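Local coordinates for pirin-like protein YhaK (Escherichia coli, PDB 2VEC) that is a monomeric, redox-sensitive bicupin of the pirin family with a reactive cysteine, and lacks quercetin 2,3-dioxygenase activity, at residues A[201-206]-A[230-235]; A[181-186]-A[251-256]; A[49-54]-A[62-67]; A[215-220]-A[237-242]; A[211-216]-A[223-228]. All coordinates share one frame; numbering follows the deposited sequence.

Contact 1 (A[201-206]-A[230-235]); sequences GPRAYL and GAFIRD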
# COMPACT_ATOMS: atom_id res chain seq x y z
N GLY A 201 -9.08 6.10 -12.56
CA GLY A 201 -10.04 4.99 -12.66
C GLY A 201 -11.34 5.27 -11.92
O GLY A 201 -11.49 6.32 -11.28
N PRO A 202 -12.30 4.34 -12.03
CA PRO A 202 -13.65 4.48 -11.50
C PRO A 202 -13.75 3.99 -10.04
O PRO A 202 -14.83 3.95 -9.48
CB PRO A 202 -14.46 3.58 -12.43
CG PRO A 202 -13.54 2.40 -12.67
CD PRO A 202 -12.15 3.10 -12.81
N ARG A 203 -12.63 3.61 -9.44
CA ARG A 203 -12.67 3.02 -8.10
C ARG A 203 -11.48 3.56 -7.32
O ARG A 203 -10.38 3.68 -7.85
CB ARG A 203 -12.61 1.49 -8.21
CG ARG A 203 -12.94 0.73 -6.87
CD ARG A 203 -12.81 -0.83 -6.99
NE ARG A 203 -13.74 -1.30 -8.03
CZ ARG A 203 -15.04 -1.53 -7.93
NH1 ARG A 203 -15.68 -1.40 -6.77
NH2 ARG A 203 -15.71 -1.92 -9.01
N ALA A 204 -11.68 3.89 -6.05
CA ALA A 204 -10.54 4.26 -5.19
C ALA A 204 -10.64 3.46 -3.92
O ALA A 204 -11.76 3.10 -3.46
CB ALA A 204 -10.61 5.70 -4.86
N TYR A 205 -9.49 3.20 -3.32
CA TYR A 205 -9.49 2.60 -2.01
C TYR A 205 -8.68 3.54 -1.11
O TYR A 205 -7.55 3.96 -1.46
CB TYR A 205 -8.83 1.22 -2.05
CG TYR A 205 -8.77 0.55 -0.69
CD1 TYR A 205 -9.87 -0.13 -0.22
CD2 TYR A 205 -7.60 0.56 0.07
CE1 TYR A 205 -9.86 -0.75 1.05
CE2 TYR A 205 -7.56 -0.11 1.31
CZ TYR A 205 -8.71 -0.73 1.79
OH TYR A 205 -8.71 -1.34 3.01
N LEU A 206 -9.23 3.83 0.08
CA LEU A 206 -8.55 4.63 1.09
C LEU A 206 -8.12 3.73 2.24
O LEU A 206 -8.93 2.91 2.68
CB LEU A 206 -9.52 5.67 1.67
CG LEU A 206 -10.31 6.47 0.63
CD1 LEU A 206 -11.11 7.55 1.37
CD2 LEU A 206 -9.37 7.15 -0.37
N GLY A 230 -10.19 0.72 6.22
CA GLY A 230 -10.19 0.96 4.76
C GLY A 230 -11.55 1.39 4.27
O GLY A 230 -12.55 1.19 4.98
N ALA A 231 -11.64 1.92 3.04
CA ALA A 231 -12.95 2.22 2.43
C ALA A 231 -12.75 2.26 0.94
O ALA A 231 -11.82 2.94 0.44
CB ALA A 231 -13.53 3.58 2.93
N PHE A 232 -13.59 1.52 0.22
CA PHE A 232 -13.66 1.65 -1.24
C PHE A 232 -14.62 2.78 -1.54
O PHE A 232 -15.69 2.91 -0.89
CB PHE A 232 -14.18 0.37 -1.89
CG PHE A 232 -13.17 -0.69 -2.04
CD1 PHE A 232 -12.34 -0.71 -3.17
CD2 PHE A 232 -13.02 -1.69 -1.05
CE1 PHE A 232 -11.38 -1.70 -3.34
CE2 PHE A 232 -12.09 -2.70 -1.20
CZ PHE A 232 -11.25 -2.74 -2.36
N ILE A 233 -14.29 3.54 -2.56
CA ILE A 233 -15.10 4.64 -3.04
C ILE A 233 -15.28 4.54 -4.58
O ILE A 233 -14.33 4.31 -5.29
CB ILE A 233 -14.48 6.01 -2.59
CG1 ILE A 233 -14.82 6.23 -1.09
CG2 ILE A 233 -15.07 7.16 -3.36
CD1 ILE A 233 -14.13 7.38 -0.44
N ARG A 234 -16.53 4.69 -5.07
CA ARG A 234 -16.82 4.48 -6.51
C ARG A 234 -17.21 5.74 -7.26
O ARG A 234 -17.92 6.58 -6.73
CB ARG A 234 -18.02 3.52 -6.67
CG ARG A 234 -17.67 2.05 -6.58
CD ARG A 234 -16.80 1.58 -7.74
NE ARG A 234 -17.29 2.02 -9.04
CZ ARG A 234 -17.96 1.28 -9.91
NH1 ARG A 234 -18.29 0.04 -9.62
NH2 ARG A 234 -18.33 1.79 -11.08
N ASP A 235 -16.79 5.79 -8.53
CA ASP A 235 -17.21 6.80 -9.49
C ASP A 235 -17.05 8.24 -9.02
O ASP A 235 -17.90 9.07 -9.31
CB ASP A 235 -18.68 6.57 -9.91
CG ASP A 235 -18.89 5.26 -10.63
OD1 ASP A 235 -17.95 4.82 -11.34
OD2 ASP A 235 -19.99 4.67 -10.48
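The Y205 ring turns its edge to the face of F232: centroids lie 4.7 Å apart, planes meet at 61°, and Y205 CD1 sits over the centre of the F232 ring. Y205 and F232 are a non-hydrogen-bonded antiparallel pair, CA atoms 4.3 Å apart, which sets both rings on one face of the sheet. Beside them, R203 lays one face of its guanidinium against R234 CD, which is 3.3 Å from R203 NH1. R203 NH2 and R234 NH1, both donors, lie 3.3 Å apart without bonding, but each guanidinium has an anion: R203 NH2 forms a salt bridge with the V256 carboxylate, and R234 NH2 one with D235 OD1 at 3.1 Å. P202 O accepts a nearly straight bond from D235 N (2.9 Å, 174°) and a weak one from R234 NE. On the reverse face, L206 CD1 meets I233 CD1 at 3.5 Å. That face packs on strands 213-217 and 238-243, whereas Y205 and F232 meet F49; strand 247-254 flanks 203-208, and 230-234 is outermost in its sheet.

Contact 2 (A[181-186]-A[251-256]); sequences QVWLHH and LIDLPV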
# COMPACT_ATOMS: atom_id res chain seq x y z
N GLN A 181 -2.76 -0.69 -14.21
CA GLN A 181 -3.21 0.71 -14.42
C GLN A 181 -3.69 1.30 -13.10
O GLN A 181 -4.89 1.58 -12.90
CB GLN A 181 -4.34 0.77 -15.47
CG GLN A 181 -3.89 0.59 -16.87
CD GLN A 181 -2.77 1.53 -17.28
OE1 GLN A 181 -1.68 1.08 -17.64
NE2 GLN A 181 -3.01 2.86 -17.19
N VAL A 182 -2.76 1.44 -12.16
CA VAL A 182 -3.08 1.79 -10.79
C VAL A 182 -2.19 2.97 -10.39
O VAL A 182 -1.03 3.05 -10.84
CB VAL A 182 -2.80 0.56 -9.83
CG1 VAL A 182 -2.74 0.97 -8.35
CG2 VAL A 182 -3.85 -0.50 -10.07
N TRP A 183 -2.74 3.93 -9.65
CA TRP A 183 -1.90 5.04 -9.15
C TRP A 183 -2.01 4.99 -7.65
O TRP A 183 -3.12 4.96 -7.10
CB TRP A 183 -2.35 6.43 -9.66
CG TRP A 183 -2.01 6.71 -11.11
CD1 TRP A 183 -1.01 7.54 -11.58
CD2 TRP A 183 -2.68 6.22 -12.27
NE1 TRP A 183 -1.02 7.59 -12.95
CE2 TRP A 183 -2.05 6.80 -13.40
CE3 TRP A 183 -3.78 5.38 -12.47
CZ2 TRP A 183 -2.45 6.52 -14.71
CZ3 TRP A 183 -4.19 5.11 -13.80
CH2 TRP A 183 -3.52 5.68 -14.90
N LEU A 184 -0.87 4.99 -6.97
CA LEU A 184 -0.86 4.81 -5.50
C LEU A 184 -0.23 6.03 -4.89
O LEU A 184 0.87 6.43 -5.31
CB LEU A 184 -0.01 3.60 -5.12
CG LEU A 184 0.16 3.28 -3.63
CD1 LEU A 184 -1.24 3.05 -2.95
CD2 LEU A 184 1.06 2.02 -3.38
N HIS A 185 -0.92 6.59 -3.91
CA HIS A 185 -0.47 7.82 -3.26
C HIS A 185 -0.30 7.54 -1.78
O HIS A 185 -1.14 6.85 -1.16
CB HIS A 185 -1.52 8.94 -3.42
CG HIS A 185 -1.91 9.21 -4.85
ND1 HIS A 185 -1.30 10.19 -5.60
CD2 HIS A 185 -2.85 8.65 -5.64
CE1 HIS A 185 -1.85 10.23 -6.80
NE2 HIS A 185 -2.79 9.30 -6.86
N HIS A 186 0.76 8.12 -1.23
CA HIS A 186 1.07 8.07 0.22
C HIS A 186 0.84 9.46 0.76
O HIS A 186 1.35 10.43 0.20
CB HIS A 186 2.52 7.64 0.43
CG HIS A 186 2.92 7.54 1.89
ND1 HIS A 186 4.01 8.19 2.41
CD2 HIS A 186 2.38 6.83 2.92
CE1 HIS A 186 4.11 7.94 3.71
NE2 HIS A 186 3.15 7.09 4.05
N LEU A 251 -4.01 6.33 -0.75
CA LEU A 251 -5.17 6.39 -1.63
C LEU A 251 -4.73 5.63 -2.86
O LEU A 251 -3.67 5.94 -3.47
CB LEU A 251 -5.55 7.82 -2.01
CG LEU A 251 -6.85 7.93 -2.86
CD1 LEU A 251 -7.58 9.26 -2.63
CD2 LEU A 251 -6.48 7.82 -4.37
N ILE A 252 -5.52 4.61 -3.21
CA ILE A 252 -5.21 3.78 -4.38
C ILE A 252 -6.24 4.04 -5.45
O ILE A 252 -7.44 3.89 -5.20
CB ILE A 252 -5.20 2.28 -4.06
CG1 ILE A 252 -4.65 2.05 -2.64
CG2 ILE A 252 -4.46 1.51 -5.19
CD1 ILE A 252 -4.51 0.53 -2.18
N ASP A 253 -5.78 4.41 -6.65
CA ASP A 253 -6.67 4.75 -7.76
C ASP A 253 -6.68 3.51 -8.65
O ASP A 253 -5.64 3.11 -9.18
CB ASP A 253 -6.00 5.98 -8.43
CG ASP A 253 -6.59 6.38 -9.75
OD1 ASP A 253 -7.37 5.63 -10.40
OD2 ASP A 253 -6.21 7.51 -10.21
N LEU A 254 -7.85 2.86 -8.75
CA LEU A 254 -7.98 1.53 -9.30
C LEU A 254 -8.80 1.55 -10.59
O LEU A 254 -9.74 2.35 -10.74
CB LEU A 254 -8.70 0.61 -8.25
CG LEU A 254 -7.81 0.36 -7.01
CD1 LEU A 254 -8.74 0.12 -5.79
CD2 LEU A 254 -6.84 -0.79 -7.22
N PRO A 255 -8.41 0.71 -11.56
CA PRO A 255 -8.88 0.79 -12.96
C PRO A 255 -10.26 0.19 -13.26
O PRO A 255 -10.82 0.41 -14.36
CB PRO A 255 -7.79 0.03 -13.74
CG PRO A 255 -7.28 -0.97 -12.75
CD PRO A 255 -7.35 -0.32 -11.39
N VAL A 256 -10.82 -0.56 -12.30
CA VAL A 256 -12.11 -1.26 -12.58
C VAL A 256 -12.87 -1.50 -11.29
O VAL A 256 -12.24 -1.67 -10.24
CB VAL A 256 -11.89 -2.62 -13.31
CG1 VAL A 256 -11.02 -3.56 -12.48
CG2 VAL A 256 -13.27 -3.27 -13.76
OXT VAL A 256 -14.12 -1.54 -11.27
O HOH W 1 -6.95 3.38 -12.35
O HOH W 2 -4.78 9.22 -8.83
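Strands 183-186 and 251-254 run antiparallel, their axes 170° apart and 4.8 Å away at closest approach. W183 pairs with D253 and H185 with L251, both as hydrogen-bonded pairs, with L184 opposite I252 in the non-hydrogen-bonded position between them. W183 N meets D253 O at 3.1 Å on a lone pair in the carbonyl plane, and the return bond, D253 N to W183 O, is 2.8 Å. Beyond the regular pairing, V182 CA approaches D253 O in a CA-H...O contact. These are adjacent strands in one sheet of the C-terminal cupin domain, whose two sheets pack as a beta sandwich. One face is apolar: V182 CG1 lies alongside I252 CG2 at 3.6 Å, L184 CD1 touches I252 CG1 at the same distance, and V182 CG2 crosses against P255 CD. L184 and I252 also pack on L140 of the other cupin half. The face carrying W183, H185, L251 and D253 is partly polar. With CG anti to the backbone N (chi1 170°), the D253 carboxylate lies beside the W183 indole, the two planes 33° apart. D253 OD2 takes a proton from a water at 2.6 Å, and that water lies in the H185 ring plane, 2.8 Å from H185 NE2. The backbone N atoms of H200 and G201 also bond the carboxylate, while the H200 ring stacks on W183.

Contact 3 (A[49-54]-A[62-67]); sequences FGHYFD and SLRVLN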
# COMPACT_ATOMS: atom_id res chain seq x y z
N PHE A 49 -9.59 -9.03 -0.68
CA PHE A 49 -10.68 -8.56 -1.55
C PHE A 49 -10.74 -9.30 -2.87
O PHE A 49 -9.73 -9.81 -3.38
CB PHE A 49 -10.55 -7.05 -1.87
CG PHE A 49 -10.48 -6.17 -0.66
CD1 PHE A 49 -11.51 -6.15 0.27
CD2 PHE A 49 -9.37 -5.34 -0.46
CE1 PHE A 49 -11.47 -5.35 1.42
CE2 PHE A 49 -9.33 -4.50 0.66
CZ PHE A 49 -10.37 -4.51 1.60
N GLY A 50 -11.95 -9.31 -3.42
CA GLY A 50 -12.26 -9.92 -4.69
C GLY A 50 -11.76 -9.18 -5.91
O GLY A 50 -11.25 -8.07 -5.80
N HIS A 51 -11.92 -9.82 -7.07
CA HIS A 51 -11.51 -9.29 -8.37
C HIS A 51 -12.72 -8.72 -9.10
O HIS A 51 -13.66 -9.47 -9.45
CB HIS A 51 -10.85 -10.45 -9.17
CG HIS A 51 -10.40 -10.06 -10.55
ND1 HIS A 51 -9.14 -9.58 -10.81
CD2 HIS A 51 -11.05 -10.12 -11.74
CE1 HIS A 51 -9.01 -9.39 -12.12
NE2 HIS A 51 -10.17 -9.66 -12.70
N TYR A 52 -12.64 -7.43 -9.44
CA TYR A 52 -13.77 -6.78 -10.13
C TYR A 52 -13.78 -6.97 -11.66
O TYR A 52 -12.74 -7.12 -12.27
CB TYR A 52 -13.82 -5.29 -9.77
CG TYR A 52 -14.23 -5.05 -8.34
CD1 TYR A 52 -15.59 -5.23 -7.95
CD2 TYR A 52 -13.30 -4.70 -7.39
CE1 TYR A 52 -15.98 -5.02 -6.64
CE2 TYR A 52 -13.69 -4.49 -6.05
CZ TYR A 52 -15.01 -4.64 -5.69
OH TYR A 52 -15.35 -4.40 -4.38
N PHE A 53 -14.97 -6.98 -12.25
CA PHE A 53 -15.14 -7.08 -13.69
C PHE A 53 -16.10 -5.97 -14.09
O PHE A 53 -16.94 -5.55 -13.29
CB PHE A 53 -15.80 -8.42 -14.08
CG PHE A 53 -14.95 -9.64 -13.83
CD1 PHE A 53 -14.13 -10.14 -14.82
CD2 PHE A 53 -15.03 -10.32 -12.60
CE1 PHE A 53 -13.33 -11.27 -14.60
CE2 PHE A 53 -14.27 -11.47 -12.38
CZ PHE A 53 -13.42 -11.95 -13.38
N ASP A 54 -16.00 -5.52 -15.35
CA ASP A 54 -16.90 -4.49 -15.91
C ASP A 54 -16.83 -4.76 -17.42
O ASP A 54 -15.73 -4.83 -17.98
CB ASP A 54 -16.31 -3.12 -15.60
CG ASP A 54 -17.13 -1.94 -16.13
OD1 ASP A 54 -17.79 -1.98 -17.19
OD2 ASP A 54 -17.05 -0.90 -15.47
N SER A 62 -7.34 -5.75 -9.80
CA SER A 62 -7.92 -5.35 -8.51
C SER A 62 -6.88 -5.40 -7.39
O SER A 62 -5.87 -6.11 -7.50
CB SER A 62 -9.12 -6.23 -8.15
OG SER A 62 -10.21 -6.00 -9.07
N LEU A 63 -7.11 -4.61 -6.35
CA LEU A 63 -6.45 -4.75 -5.04
C LEU A 63 -6.92 -6.05 -4.39
O LEU A 63 -8.12 -6.16 -4.10
CB LEU A 63 -6.81 -3.57 -4.17
CG LEU A 63 -6.26 -3.61 -2.75
CD1 LEU A 63 -4.72 -3.51 -2.75
CD2 LEU A 63 -6.90 -2.52 -1.87
N ARG A 64 -6.03 -7.03 -4.22
CA ARG A 64 -6.44 -8.36 -3.70
C ARG A 64 -6.18 -8.59 -2.21
O ARG A 64 -6.90 -9.32 -1.53
CB ARG A 64 -5.79 -9.47 -4.54
CG ARG A 64 -6.13 -9.36 -6.05
CD ARG A 64 -7.68 -9.33 -6.30
NE ARG A 64 -8.40 -10.46 -5.70
CZ ARG A 64 -8.48 -11.67 -6.24
NH1 ARG A 64 -7.87 -11.92 -7.41
NH2 ARG A 64 -9.20 -12.62 -5.65
N VAL A 65 -5.15 -7.95 -1.67
CA VAL A 65 -4.87 -8.09 -0.25
C VAL A 65 -4.31 -6.75 0.19
O VAL A 65 -3.59 -6.11 -0.58
CB VAL A 65 -3.77 -9.14 -0.03
CG1 VAL A 65 -3.14 -9.02 1.42
CG2 VAL A 65 -4.35 -10.55 -0.29
N LEU A 66 -4.67 -6.31 1.39
CA LEU A 66 -3.90 -5.26 2.06
C LEU A 66 -3.66 -5.74 3.48
O LEU A 66 -4.61 -6.11 4.23
CB LEU A 66 -4.61 -3.88 2.03
CG LEU A 66 -3.72 -2.79 2.70
CD1 LEU A 66 -3.84 -1.48 2.04
CD2 LEU A 66 -3.98 -2.70 4.23
N ASN A 67 -2.40 -5.82 3.85
CA ASN A 67 -2.12 -6.33 5.18
C ASN A 67 -1.10 -5.52 5.92
O ASN A 67 -0.37 -4.73 5.31
CB ASN A 67 -1.82 -7.83 5.17
CG ASN A 67 -0.45 -8.18 4.68
OD1 ASN A 67 0.57 -7.82 5.28
ND2 ASN A 67 -0.40 -8.96 3.60
O HOH W 3 -10.66 -5.42 -5.03
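F49 O is gripped by R64 NE through a short, straight bond of 2.8 Å and 172°, with the oxygen in the guanidinium plane. The acceptor belongs to the loop leaving strand 45-48, and R64 belongs to a classic beta bulge in strand 63-71 of the N-terminal cupin, where R64 and V65 both face W141. Successive bends at chi2 and chi3 fold the arginine back over the loop. In the other direction, F49 N donates to R64 O at 2.8 Å from above the carbonyl plane, so backbone and side chain of R64 together clamp F49. H51 CB rests over one guanidinium face, 3.8 Å from R64 NH1. D143 joins these groups from outside, forming a salt bridge with R64 NH1 and accepting a bond from H51 ND1. The F49 ring lies alongside L63, with CD2 of each residue 4.0 Å apart, and extends to F232 and Y205 of the C-terminal cupin. A water donates to both G50 O and L63 O, bridging the two backbones. Farther along the loop, Y52 N donates an almost straight bond to S62 OG at 2.8 Å.

Contact 4 (A[215-220]-A[237-242]); sequences ALTHHE and ANITLV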
# COMPACT_ATOMS: atom_id res chain seq x y z
N ALA A 215 -13.16 11.62 3.86
CA ALA A 215 -13.06 11.96 2.46
C ALA A 215 -14.29 12.77 2.07
O ALA A 215 -15.40 12.48 2.52
CB ALA A 215 -12.96 10.73 1.63
N LEU A 216 -14.06 13.81 1.26
CA LEU A 216 -15.10 14.61 0.64
C LEU A 216 -15.05 14.46 -0.88
O LEU A 216 -13.98 14.32 -1.48
CB LEU A 216 -14.92 16.10 0.95
CG LEU A 216 -14.37 16.54 2.31
CD1 LEU A 216 -13.93 18.00 2.24
CD2 LEU A 216 -15.53 16.42 3.28
N THR A 217 -16.23 14.50 -1.49
CA THR A 217 -16.40 14.59 -2.94
C THR A 217 -17.46 15.66 -3.15
O THR A 217 -18.42 15.74 -2.39
CB THR A 217 -16.85 13.27 -3.58
OG1 THR A 217 -18.05 12.81 -2.96
CG2 THR A 217 -15.80 12.22 -3.36
N HIS A 218 -17.24 16.53 -4.15
CA HIS A 218 -18.15 17.64 -4.43
C HIS A 218 -18.42 18.48 -3.17
O HIS A 218 -19.53 18.99 -2.99
CB HIS A 218 -19.49 17.17 -5.04
CG HIS A 218 -19.33 16.15 -6.12
ND1 HIS A 218 -19.71 14.83 -5.96
CD2 HIS A 218 -18.82 16.24 -7.37
CE1 HIS A 218 -19.44 14.16 -7.06
NE2 HIS A 218 -18.90 14.99 -7.94
N HIS A 219 -17.40 18.61 -2.31
CA HIS A 219 -17.50 19.45 -1.10
C HIS A 219 -18.49 18.88 -0.08
O HIS A 219 -19.03 19.63 0.75
CB HIS A 219 -17.88 20.92 -1.46
CG HIS A 219 -17.04 21.50 -2.56
ND1 HIS A 219 -15.70 21.80 -2.41
CD2 HIS A 219 -17.35 21.85 -3.84
CE1 HIS A 219 -15.22 22.29 -3.54
NE2 HIS A 219 -16.20 22.33 -4.42
N GLU A 220 -18.71 17.57 -0.15
CA GLU A 220 -19.59 16.85 0.77
C GLU A 220 -18.96 15.59 1.29
O GLU A 220 -18.27 14.89 0.54
CB GLU A 220 -20.89 16.48 0.08
CG GLU A 220 -21.84 17.63 0.06
CD GLU A 220 -22.89 17.47 -0.97
OE1 GLU A 220 -22.75 16.55 -1.81
OE2 GLU A 220 -23.85 18.28 -0.96
N ALA A 237 -14.48 11.31 -9.57
CA ALA A 237 -13.29 11.73 -10.29
C ALA A 237 -12.34 12.60 -9.43
O ALA A 237 -11.18 12.78 -9.79
CB ALA A 237 -13.68 12.45 -11.53
N ASN A 238 -12.84 13.14 -8.32
CA ASN A 238 -12.02 13.98 -7.44
C ASN A 238 -12.35 13.67 -6.02
O ASN A 238 -13.54 13.58 -5.67
CB ASN A 238 -12.30 15.49 -7.64
CG ASN A 238 -11.72 16.04 -8.91
OD1 ASN A 238 -10.52 16.36 -8.99
ND2 ASN A 238 -12.58 16.22 -9.91
N ILE A 239 -11.32 13.53 -5.20
CA ILE A 239 -11.51 13.20 -3.79
C ILE A 239 -10.57 14.07 -2.94
O ILE A 239 -9.39 14.22 -3.27
CB ILE A 239 -11.20 11.71 -3.48
CG1 ILE A 239 -12.14 10.74 -4.23
CG2 ILE A 239 -11.39 11.46 -1.99
CD1 ILE A 239 -11.76 9.25 -4.04
N THR A 240 -11.12 14.65 -1.89
CA THR A 240 -10.35 15.45 -0.95
C THR A 240 -10.32 14.70 0.35
O THR A 240 -11.38 14.25 0.81
CB THR A 240 -10.98 16.82 -0.70
OG1 THR A 240 -10.94 17.57 -1.90
CG2 THR A 240 -10.19 17.58 0.37
N LEU A 241 -9.13 14.57 0.92
CA LEU A 241 -8.93 13.89 2.19
C LEU A 241 -8.59 14.90 3.25
O LEU A 241 -7.73 15.77 3.03
CB LEU A 241 -7.76 12.91 2.11
CG LEU A 241 -7.88 11.77 1.08
CD1 LEU A 241 -6.70 10.85 1.27
CD2 LEU A 241 -9.22 11.03 1.23
N VAL A 242 -9.20 14.75 4.42
CA VAL A 242 -8.99 15.74 5.49
C VAL A 242 -8.62 15.00 6.78
O VAL A 242 -9.36 14.09 7.21
CB VAL A 242 -10.26 16.60 5.77
CG1 VAL A 242 -9.99 17.65 6.87
CG2 VAL A 242 -10.76 17.28 4.48
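Backbone bonds joining L216 and T240 define the pairing: L216 N reaches T240 O at 2.8 Å and T240 N returns to L216 O at 2.9 Å, both bonds nearly straight. The axes of strands 215-217 and 238-242 are 148° apart, antiparallel with a marked twist. Supporting CA-H...O contacts lie beside this pair, A215 CA approaching T240 O at 3.3 Å and I239 CA the oxygen of L216. Apolar contacts occupy both faces. On one, the methyl of A215 is met by L241 CD2 at 3.8 Å and by I239 CG2 at 4.0 Å. T217 CG2 lies beside I239 CG1, both side chains pointing the same way; it is placed there by a first torsion (56°) that sets OG1 between the backbone N and the carbonyl carbon and leaves the methyl anti to that carbon. On the other face, L216 CD1 crosses against V242 CG2 at 3.9 Å. Of the polar side chains, T240 OG1 is hydrogen-bonded to N196 ND2. A type I' turn from T217 to E220 leads strand 213-217 into 220-225. Strand 238-243 lies between 213-217 and 194-198, and A215, I239 and L241 pack against L206 and A204 of the facing sheet.

Contact 5 (A[211-216]-A[223-228]); sequences GKFHAL and AALTCG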
# COMPACT_ATOMS: atom_id res chain seq x y z
N GLY A 211 -3.88 7.05 12.28
CA GLY A 211 -4.78 8.20 12.42
C GLY A 211 -6.11 8.08 11.69
O GLY A 211 -6.38 7.12 10.97
N LYS A 212 -6.95 9.08 11.90
CA LYS A 212 -8.31 9.05 11.39
C LYS A 212 -8.49 10.22 10.41
O LYS A 212 -7.77 11.22 10.50
CB LYS A 212 -9.31 9.13 12.53
CG LYS A 212 -9.10 10.27 13.46
CD LYS A 212 -10.08 10.21 14.65
CE LYS A 212 -9.57 11.07 15.81
NZ LYS A 212 -10.72 11.41 16.72
N PHE A 213 -9.41 10.07 9.46
CA PHE A 213 -9.57 11.07 8.42
C PHE A 213 -10.91 10.87 7.75
O PHE A 213 -11.56 9.85 7.95
CB PHE A 213 -8.42 11.03 7.40
CG PHE A 213 -8.33 9.79 6.53
CD1 PHE A 213 -7.95 8.55 7.06
CD2 PHE A 213 -8.53 9.88 5.14
CE1 PHE A 213 -7.80 7.39 6.21
CE2 PHE A 213 -8.40 8.74 4.30
CZ PHE A 213 -8.02 7.49 4.84
N HIS A 214 -11.32 11.86 6.96
CA HIS A 214 -12.51 11.67 6.16
C HIS A 214 -12.29 12.10 4.74
O HIS A 214 -11.33 12.79 4.42
CB HIS A 214 -13.73 12.36 6.79
CG HIS A 214 -13.54 13.83 7.06
ND1 HIS A 214 -12.81 14.30 8.14
CD2 HIS A 214 -14.01 14.92 6.41
CE1 HIS A 214 -12.84 15.63 8.13
NE2 HIS A 214 -13.58 16.03 7.12
N ALA A 215 -13.16 11.62 3.86
CA ALA A 215 -13.06 11.96 2.46
C ALA A 215 -14.29 12.77 2.07
O ALA A 215 -15.40 12.48 2.52
CB ALA A 215 -12.96 10.73 1.63
N LEU A 216 -14.06 13.81 1.26
CA LEU A 216 -15.10 14.61 0.64
C LEU A 216 -15.05 14.46 -0.88
O LEU A 216 -13.98 14.32 -1.48
CB LEU A 216 -14.92 16.10 0.95
CG LEU A 216 -14.37 16.54 2.31
CD1 LEU A 216 -13.93 18.00 2.24
CD2 LEU A 216 -15.53 16.42 3.28
N ALA A 223 -17.01 9.59 3.30
CA ALA A 223 -16.65 8.53 4.21
C ALA A 223 -15.79 9.06 5.33
O ALA A 223 -14.98 9.98 5.09
CB ALA A 223 -15.89 7.42 3.48
N ALA A 224 -15.93 8.48 6.52
CA ALA A 224 -15.06 8.82 7.65
C ALA A 224 -14.38 7.50 8.11
O ALA A 224 -15.06 6.46 8.25
CB ALA A 224 -15.87 9.49 8.79
N LEU A 225 -13.08 7.56 8.32
CA LEU A 225 -12.26 6.38 8.61
C LEU A 225 -11.57 6.56 9.94
O LEU A 225 -10.95 7.60 10.19
CB LEU A 225 -11.24 6.15 7.49
CG LEU A 225 -11.79 5.60 6.15
CD1 LEU A 225 -12.41 6.66 5.25
CD2 LEU A 225 -10.64 4.86 5.37
N THR A 226 -11.71 5.57 10.82
CA THR A 226 -11.00 5.57 12.07
C THR A 226 -9.66 4.87 11.86
O THR A 226 -9.36 4.43 10.75
CB THR A 226 -11.83 4.93 13.22
OG1 THR A 226 -11.23 5.27 14.48
CG2 THR A 226 -11.93 3.44 13.07
N CYS A 227 -8.83 4.80 12.90
CA CYS A 227 -7.47 4.26 12.76
C CYS A 227 -7.53 2.84 12.20
O CYS A 227 -8.27 2.01 12.74
CB CYS A 227 -6.76 4.24 14.12
SG CYS A 227 -6.54 5.88 14.84
N GLY A 228 -6.75 2.57 11.15
CA GLY A 228 -6.73 1.24 10.55
C GLY A 228 -7.90 0.87 9.64
O GLY A 228 -7.86 -0.20 9.02
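F213 and H214 share an uncommon first torsion, with CG wedged between the backbone N and the carbonyl carbon (chi1 67° and 55°), yet they leave the sheet on different faces. F213 sends its ring alongside L225, which points the same way: L225 CD2 touches F213 CZ at 3.7 Å. H214 instead keeps only CB near the partner strand, 3.2 Å from A223 O, while its imidazole turns from that strand and ND1 is hydrogen-bonded to D244. The backbone fixes this register through F213 N to L225 O at 3.0 Å, L225 N to F213 O at 2.8 Å and A215 N to A223 O at 2.7 Å; the A223 N to A215 O bond is weak. Past the strands, C227 SG lies 3.8 Å from G211 CA and is disulfide-bonded to C33, tying this end to the N-terminal segment. The pairing is a two-stranded antiparallel beta hairpin, 213-217 with 220-225, at the border of one sheet of the C-terminal cupin sandwich.

In the fold
Contact 3 comes first along the chain, in the N-terminal cupin; the other four lie in the C-terminal one. Contact 2 joins the earliest and latest of their strands, so contacts 1, 4 and 5 fall between its segments. Contacts 1 and 2, with centres 9 Å apart, share a sheet in which strands 203-208 and 247-254 are neighbours. Contacts 4 and 5, 12 Å apart, share strand 213-217 in the facing sheet. L206 with A215, and A204 with I239, pack the two sheets together. Contact 3 lies about 11 Å from contact 1 and 12 Å from contact 2, centre to centre, and touches both, joining the two cupins of the monomer; contact 4 is about 23 Å from contact 3.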